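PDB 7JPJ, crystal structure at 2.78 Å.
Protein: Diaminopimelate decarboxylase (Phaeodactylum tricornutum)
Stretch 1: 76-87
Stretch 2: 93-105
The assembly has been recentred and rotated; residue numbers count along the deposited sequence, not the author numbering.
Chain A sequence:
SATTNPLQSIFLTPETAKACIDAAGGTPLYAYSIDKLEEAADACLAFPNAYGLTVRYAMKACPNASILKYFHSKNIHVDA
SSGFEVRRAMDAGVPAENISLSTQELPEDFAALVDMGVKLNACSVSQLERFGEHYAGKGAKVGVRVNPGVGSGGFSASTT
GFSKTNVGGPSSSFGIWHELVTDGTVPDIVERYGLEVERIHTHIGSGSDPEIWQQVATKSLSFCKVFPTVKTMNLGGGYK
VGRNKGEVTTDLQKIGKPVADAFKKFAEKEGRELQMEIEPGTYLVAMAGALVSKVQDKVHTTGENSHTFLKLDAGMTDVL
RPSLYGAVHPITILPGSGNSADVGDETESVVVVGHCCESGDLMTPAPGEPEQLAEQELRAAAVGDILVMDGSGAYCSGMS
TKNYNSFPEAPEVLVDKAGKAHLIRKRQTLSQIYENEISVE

Stretch 1, residues 76-87: IHVDASSGFEVR
Stretch 2 (93-105) GVPAENISLSTQE

Strands 77-80 and 99-101 run parallel, their axes 4.8 Å apart at closest approach and inclined by 18°. Val78 pairs with Ile99, Asp79 with Ser100 and Ala80 with Leu101, at CA-CA distances of 4.8, 5.1 and 5.0 Å. Four backbone hydrogen bonds fix this register: Val78 N to Asn98 O (2.9 Å), Ser100 N to Val78 O (3.1 Å), Ala80 N to Ser100 O (2.8 Å) and Ser102 N to Ala80 O (3.1 Å).

Val78, Ala80, Ile99 and Leu101 share one face of the sheet. Val78 is t (155°), and its CG1 lies 4.0 Å from Ile99 CG2. Ile99 is m,t; its CG2 also meets Ala80 CB at 3.9 Å. Helix 83-87 runs nearly antiparallel to strand 99-101, with axes 9.0 Å apart. From it Val86, chi1 t, points toward the strand. Its CG2 packs 4.2 Å from Ile99 CG2 and 4.0 Å from Leu101 CD1. Leu101 is t,p, which also brings CD1 to 3.7 Å from Ser82 C.

Asp79 and Ser100 occupy the other face. Asp79 is t (155°), Ser100 p (73°), and Asp79 OD1 stays 4.1 Å from Ser100 OG. Water 1 donates to Ser81 OG (3.0 Å); Ser81 is m.

At the start of the pairing, His77 and Asn98 are both m (-67°). Asn98 CB sits over the His77 ring face, 4.0 Å from its centroid, a CH-pi contact.

Beyond the strands, Thr103 is t, and its OG1 lies 2.9 Å from Ser81 O. The same OG1 accepts from Glu105 N (3.0 Å). Water 2 donates to Ser81 O and accepts from Gln104 N, both at 3.0 Å. Ser82, chi1 p, caps the helix: its OG accepts weak bonds from Phe84 N (3.4 Å) and Glu85 N (3.5 Å). Glu85 is m,t, and its OE1 accepts from Ser81 N at 2.5 Å, tying the turn to the helix.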

ATOM      1  N   ILE A  76       2.320  18.876 -22.701  1.00 18.93           N
ATOM      2  CA  ILE A  76       1.738  18.810 -21.366  1.00 18.52           C
ATOM      3  C   ILE A  76       2.872  18.869 -20.353  1.00 18.55           C
ATOM      4  O   ILE A  76       3.865  18.143 -20.478  1.00 18.52           O
ATOM      5  CB  ILE A  76       0.897  17.536 -21.185  1.00 17.94           C
ATOM      6  CG1 ILE A  76      -0.391  17.628 -22.003  1.00 17.98           C
ATOM      7  CG2 ILE A  76       0.582  17.307 -19.716  1.00 17.55           C
ATOM      8  CD1 ILE A  76      -1.317  16.454 -21.804  1.00 17.54           C
ATOM      9  N   HIS A  77       2.734  19.738 -19.357  1.00 18.66           N
ATOM     10  CA  HIS A  77       3.785  19.946 -18.373  1.00 18.36           C
ATOM     11  C   HIS A  77       3.637  18.935 -17.234  1.00 17.51           C
ATOM     12  O   HIS A  77       2.825  18.008 -17.296  1.00 17.06           O
ATOM     13  CB  HIS A  77       3.759  21.393 -17.886  1.00 19.35           C
ATOM     14  CG  HIS A  77       4.125  22.392 -18.943  1.00 20.02           C
ATOM     15  ND1 HIS A  77       4.799  23.561 -18.663  1.00 20.46           N
ATOM     16  CD2 HIS A  77       3.911  22.393 -20.280  1.00 20.28           C
ATOM     17  CE1 HIS A  77       4.982  24.240 -19.782  1.00 20.79           C
ATOM     18  NE2 HIS A  77       4.452  23.553 -20.777  1.00 20.85           N
ATOM     19  N   VAL A  78       4.426  19.101 -16.174  1.00 18.39           N
ATOM     20  CA  VAL A  78       4.498  18.134 -15.083  1.00 17.92           C
ATOM     21  C   VAL A  78       4.264  18.854 -13.761  1.00 18.05           C
ATOM     22  O   VAL A  78       4.832  19.926 -13.522  1.00 18.62           O
ATOM     23  CB  VAL A  78       5.853  17.400 -15.073  1.00 17.97           C
ATOM     24  CG1 VAL A  78       6.188  16.892 -13.678  1.00 17.75           C
ATOM     25  CG2 VAL A  78       5.842  16.253 -16.067  1.00 17.70           C
ATOM     26  N   ASP A  79       3.418  18.266 -12.909  1.00 19.35           N
ATOM     27  CA  ASP A  79       3.223  18.699 -11.527  1.00 19.89           C
ATOM     28  C   ASP A  79       3.826  17.640 -10.608  1.00 19.21           C
ATOM     29  O   ASP A  79       3.322  16.514 -10.536  1.00 18.26           O
ATOM     30  CB  ASP A  79       1.741  18.916 -11.224  1.00 20.05           C
ATOM     31  CG  ASP A  79       1.412  18.765  -9.742  1.00 20.14           C
ATOM     32  OD1 ASP A  79       2.113  19.370  -8.893  1.00 20.57           O
ATOM     33  OD2 ASP A  79       0.443  18.039  -9.427  1.00 19.57           O
ATOM     34  N   ALA A  80       4.893  18.007  -9.900  1.00 19.56           N
ATOM     35  CA  ALA A  80       5.652  17.069  -9.085  1.00 18.65           C
ATOM     36  C   ALA A  80       5.260  17.187  -7.617  1.00 19.51           C
ATOM     37  O   ALA A  80       4.989  18.283  -7.121  1.00 20.69           O
ATOM     38  CB  ALA A  80       7.153  17.307  -9.245  1.00 18.29           C
ATOM     39  N   SER A  81       5.246  16.045  -6.925  1.00 19.53           N
ATOM     40  CA  SER A  81       4.826  15.976  -5.533  1.00 20.19           C
ATOM     41  C   SER A  81       5.988  15.968  -4.549  1.00 20.50           C
ATOM     42  O   SER A  81       5.750  16.024  -3.338  1.00 21.28           O
ATOM     43  CB  SER A  81       3.973  14.726  -5.304  1.00 18.84           C
ATOM     44  OG  SER A  81       2.732  14.837  -5.966  1.00 19.12           O
ATOM     45  N   SER A  82       7.225  15.879  -5.030  1.00 19.38           N
ATOM     46  CA  SER A  82       8.387  15.893  -4.154  1.00 19.49           C
ATOM     47  C   SER A  82       9.613  16.207  -4.992  1.00 19.14           C
ATOM     48  O   SER A  82       9.579  16.138  -6.224  1.00 19.03           O
ATOM     49  CB  SER A  82       8.567  14.557  -3.420  1.00 18.44           C
ATOM     50  OG  SER A  82       8.875  13.508  -4.322  1.00 18.03           O
ATOM     51  N   GLY A  83      10.702  16.555  -4.305  1.00 18.21           N
ATOM     52  CA  GLY A  83      11.957  16.783  -4.996  1.00 18.71           C
ATOM     53  C   GLY A  83      12.446  15.575  -5.761  1.00 18.37           C
ATOM     54  O   GLY A  83      13.216  15.722  -6.715  1.00 18.70           O
ATOM     55  N   PHE A  84      12.011  14.377  -5.362  1.00 19.58           N
ATOM     56  CA  PHE A  84      12.393  13.170  -6.082  1.00 18.67           C
ATOM     57  C   PHE A  84      11.689  13.085  -7.429  1.00 18.37           C
ATOM     58  O   PHE A  84      12.307  12.726  -8.438  1.00 18.51           O
ATOM     59  CB  PHE A  84      12.087  11.941  -5.230  1.00 18.25           C
ATOM     60  CG  PHE A  84      12.922  11.848  -3.991  1.00 18.59           C
ATOM     61  CD1 PHE A  84      14.170  11.245  -4.027  1.00 18.93           C
ATOM     62  CD2 PHE A  84      12.467  12.375  -2.790  1.00 18.91           C
ATOM     63  CE1 PHE A  84      14.947  11.162  -2.887  1.00 19.30           C
ATOM     64  CE2 PHE A  84      13.241  12.295  -1.648  1.00 19.16           C
ATOM     65  CZ  PHE A  84      14.483  11.687  -1.699  1.00 19.35           C
ATOM     66  N   GLU A  85      10.396  13.417  -7.465  1.00 18.63           N
ATOM     67  CA  GLU A  85       9.681  13.447  -8.735  1.00 18.38           C
ATOM     68  C   GLU A  85      10.238  14.520  -9.661  1.00 19.02           C
ATOM     69  O   GLU A  85      10.231  14.348 -10.885  1.00 18.64           O
ATOM     70  CB  GLU A  85       8.190  13.670  -8.492  1.00 18.97           C
ATOM     71  CG  GLU A  85       7.464  12.452  -7.949  1.00 18.17           C
ATOM     72  CD  GLU A  85       5.966  12.663  -7.840  1.00 18.65           C
ATOM     73  OE1 GLU A  85       5.508  13.811  -8.031  1.00 20.04           O
ATOM     74  OE2 GLU A  85       5.247  11.679  -7.563  1.00 17.73           O
ATOM     75  N   VAL A  86      10.724  15.631  -9.100  1.00 18.33           N
ATOM     76  CA  VAL A  86      11.360  16.657  -9.920  1.00 18.83           C
ATOM     77  C   VAL A  86      12.600  16.090 -10.597  1.00 18.51           C
ATOM     78  O   VAL A  86      12.772  16.202 -11.816  1.00 18.69           O
ATOM     79  CB  VAL A  86      11.704  17.895  -9.072  1.00 19.66           C
ATOM     80  CG1 VAL A  86      12.380  18.952  -9.930  1.00 20.14           C
ATOM     81  CG2 VAL A  86      10.459  18.452  -8.409  1.00 20.71           C
ATOM     82  N   ARG A  87      13.479  15.461  -9.811  1.00 20.29           N
ATOM     83  CA  ARG A  87      14.687  14.869 -10.374  1.00 20.53           C
ATOM     84  C   ARG A  87      14.363  13.692 -11.283  1.00 20.08           C
ATOM     85  O   ARG A  87      15.120  13.405 -12.217  1.00 20.42           O
ATOM     86  CB  ARG A  87      15.626  14.431  -9.249  1.00 20.74           C
ATOM     87  CG  ARG A  87      16.326  15.575  -8.528  1.00 21.64           C
ATOM     88  CD  ARG A  87      17.755  15.197  -8.149  1.00 22.39           C
ATOM     89  NE  ARG A  87      18.437  16.257  -7.410  1.00 23.28           N
ATOM     90  CZ  ARG A  87      19.227  17.173  -7.967  1.00 24.20           C
ATOM     91  NH1 ARG A  87      19.435  17.164  -9.277  1.00 24.26           N
ATOM     92  NH2 ARG A  87      19.810  18.098  -7.214  1.00 24.86           N
ATOM     93  N   GLY A  93      13.746  13.592 -19.634  1.00 19.18           N
ATOM     94  CA  GLY A  93      13.864  14.614 -20.650  1.00 19.73           C
ATOM     95  C   GLY A  93      12.979  15.825 -20.458  1.00 19.63           C
ATOM     96  O   GLY A  93      13.006  16.727 -21.303  1.00 20.13           O
ATOM     97  N   VAL A  94      12.199  15.875 -19.390  1.00 19.41           N
ATOM     98  CA  VAL A  94      11.338  17.040 -19.160  1.00 19.40           C
ATOM     99  C   VAL A  94      12.204  18.223 -18.739  1.00 20.12           C
ATOM    100  O   VAL A  94      12.986  18.101 -17.779  1.00 20.24           O
ATOM    101  CB  VAL A  94      10.281  16.722 -18.101  1.00 18.69           C
ATOM    102  CG1 VAL A  94       9.467  17.962 -17.766  1.00 18.78           C
ATOM    103  CG2 VAL A  94       9.371  15.600 -18.580  1.00 18.10           C
ATOM    104  N   PRO A  95      12.127  19.362 -19.425  1.00 19.66           N
ATOM    105  CA  PRO A  95      12.894  20.532 -18.988  1.00 20.46           C
ATOM    106  C   PRO A  95      12.398  21.036 -17.644  1.00 20.27           C
ATOM    107  O   PRO A  95      11.236  20.845 -17.273  1.00 19.63           O
ATOM    108  CB  PRO A  95      12.643  21.562 -20.098  1.00 21.06           C
ATOM    109  CG  PRO A  95      12.138  20.765 -21.267  1.00 20.67           C
ATOM    110  CD  PRO A  95      11.386  19.621 -20.668  1.00 19.70           C
ATOM    111  N   ALA A  96      13.303  21.690 -16.913  1.00 20.88           N
ATOM    112  CA  ALA A  96      12.989  22.124 -15.555  1.00 20.85           C
ATOM    113  C   ALA A  96      11.823  23.105 -15.532  1.00 21.47           C
ATOM    114  O   ALA A  96      10.967  23.039 -14.642  1.00 21.73           O
ATOM    115  CB  ALA A  96      14.226  22.743 -14.907  1.00 21.58           C
ATOM    116  N   GLU A  97      11.767  24.017 -16.505  1.00 21.64           N
ATOM    117  CA  GLU A  97      10.726  25.040 -16.524  1.00 22.44           C
ATOM    118  C   GLU A  97       9.328  24.454 -16.681  1.00 22.58           C
ATOM    119  O   GLU A  97       8.346  25.124 -16.342  1.00 23.15           O
ATOM    120  CB  GLU A  97      10.981  26.048 -17.650  1.00 23.00           C
ATOM    121  CG  GLU A  97      12.447  26.354 -17.927  1.00 23.52           C
ATOM    122  CD  GLU A  97      13.134  25.266 -18.740  1.00 23.20           C
ATOM    123  OE1 GLU A  97      14.167  24.734 -18.268  1.00 23.70           O
ATOM    124  OE2 GLU A  97      12.633  24.937 -19.840  1.00 22.64           O
ATOM    125  N   ASN A  98       9.212  23.230 -17.192  1.00 20.69           N
ATOM    126  CA  ASN A  98       7.919  22.581 -17.349  1.00 20.96           C
ATOM    127  C   ASN A  98       7.465  21.863 -16.086  1.00 20.89           C
ATOM    128  O   ASN A  98       6.391  21.252 -16.092  1.00 21.09           O
ATOM    129  CB  ASN A  98       7.955  21.588 -18.515  1.00 20.36           C
ATOM    130  CG  ASN A  98       8.121  22.268 -19.860  1.00 20.86           C
ATOM    131  OD1 ASN A  98       8.594  23.402 -19.946  1.00 21.25           O
ATOM    132  ND2 ASN A  98       7.725  21.575 -20.921  1.00 20.66           N
ATOM    133  N   ILE A  99       8.245  21.921 -15.011  1.00 19.65           N
ATOM    134  CA  ILE A  99       7.925  21.248 -13.759  1.00 19.11           C
ATOM    135  C   ILE A  99       7.555  22.297 -12.723  1.00 19.51           C
ATOM    136  O   ILE A  99       8.238  23.320 -12.596  1.00 20.32           O
ATOM    137  CB  ILE A  99       9.100  20.384 -13.267  1.00 19.04           C
ATOM    138  CG1 ILE A  99       9.604  19.474 -14.389  1.00 18.86           C
ATOM    139  CG2 ILE A  99       8.687  19.567 -12.052  1.00 18.45           C
ATOM    140  CD1 ILE A  99      10.827  18.662 -14.015  1.00 18.92           C
ATOM    141  N   SER A 100       6.471  22.048 -11.993  1.00 19.82           N
ATOM    142  CA  SER A 100       6.115  22.822 -10.813  1.00 20.18           C
ATOM    143  C   SER A 100       6.084  21.887  -9.611  1.00 20.17           C
ATOM    144  O   SER A 100       5.643  20.738  -9.721  1.00 20.07           O
ATOM    145  CB  SER A 100       4.763  23.526 -10.985  1.00 20.37           C
ATOM    146  OG  SER A 100       3.689  22.607 -10.912  1.00 20.44           O
ATOM    147  N   LEU A 101       6.558  22.376  -8.467  1.00 20.58           N
ATOM    148  CA  LEU A 101       6.723  21.557  -7.267  1.00 20.60           C
ATOM    149  C   LEU A 101       5.721  21.993  -6.202  1.00 20.93           C
ATOM    150  O   LEU A 101       5.798  23.114  -5.686  1.00 20.97           O
ATOM    151  CB  LEU A 101       8.153  21.655  -6.739  1.00 20.47           C
ATOM    152  CG  LEU A 101       8.431  21.048  -5.364  1.00 20.74           C
ATOM    153  CD1 LEU A 101       8.125  19.555  -5.350  1.00 20.40           C
ATOM    154  CD2 LEU A 101       9.870  21.307  -4.947  1.00 20.63           C
ATOM    155  N   SER A 102       4.787  21.102  -5.878  1.00 21.52           N
ATOM    156  CA  SER A 102       3.850  21.280  -4.773  1.00 21.63           C
ATOM    157  C   SER A 102       3.973  20.051  -3.881  1.00 22.18           C
ATOM    158  O   SER A 102       3.507  18.967  -4.247  1.00 22.04           O
ATOM    159  CB  SER A 102       2.417  21.455  -5.273  1.00 20.98           C
ATOM    160  OG  SER A 102       2.381  22.171  -6.496  1.00 20.97           O
ATOM    161  N   THR A 103       4.599  20.216  -2.717  1.00 21.42           N
ATOM    162  CA  THR A 103       4.980  19.081  -1.893  1.00 21.77           C
ATOM    163  C   THR A 103       4.631  19.347  -0.436  1.00 22.09           C
ATOM    164  O   THR A 103       4.574  20.496   0.009  1.00 21.93           O
ATOM    165  CB  THR A 103       6.484  18.779  -2.032  1.00 21.55           C
ATOM    166  OG1 THR A 103       6.831  17.650  -1.223  1.00 21.35           O
ATOM    167  CG2 THR A 103       7.319  19.981  -1.608  1.00 21.66           C
ATOM    168  N   GLN A 104       4.384  18.261   0.301  1.00 21.73           N
ATOM    169  CA  GLN A 104       4.251  18.332   1.749  1.00 21.99           C
ATOM    170  C   GLN A 104       5.599  18.432   2.447  1.00 22.29           C
ATOM    171  O   GLN A 104       5.659  18.889   3.592  1.00 22.43           O
ATOM    172  CB  GLN A 104       3.504  17.104   2.279  1.00 21.60           C
ATOM    173  CG  GLN A 104       2.014  17.085   1.976  1.00 20.84           C
ATOM    174  CD  GLN A 104       1.215  17.965   2.918  1.00 20.39           C
ATOM    175  OE1 GLN A 104       1.202  19.186   2.780  1.00 20.36           O
ATOM    176  NE2 GLN A 104       0.545  17.347   3.883  1.00 19.66           N
ATOM    177  N   GLU A 105       6.675  18.020   1.779  1.00 22.26           N
ATOM    178  CA  GLU A 105       8.016  17.962   2.359  1.00 22.19           C
ATOM    179  C   GLU A 105       8.971  18.678   1.409  1.00 21.80           C
ATOM    180  O   GLU A 105       9.373  18.119   0.384  1.00 21.18           O
ATOM    181  CB  GLU A 105       8.440  16.514   2.593  1.00 21.74           C
ATOM    182  CG  GLU A 105       9.893  16.317   2.988  1.00 21.24           C
ATOM    183  CD  GLU A 105      10.270  14.849   3.063  1.00 20.03           C
ATOM    184  OE1 GLU A 105       9.355  13.998   3.033  1.00 19.42           O
ATOM    185  OE2 GLU A 105      11.479  14.541   3.153  1.00 19.47           O
TER
HETATM  186  O   HOH W   1       1.707  17.649  -6.429  1.00 18.63           O
HETATM  187  O   HOH W   2       4.119  15.546  -0.883  1.00 19.56           O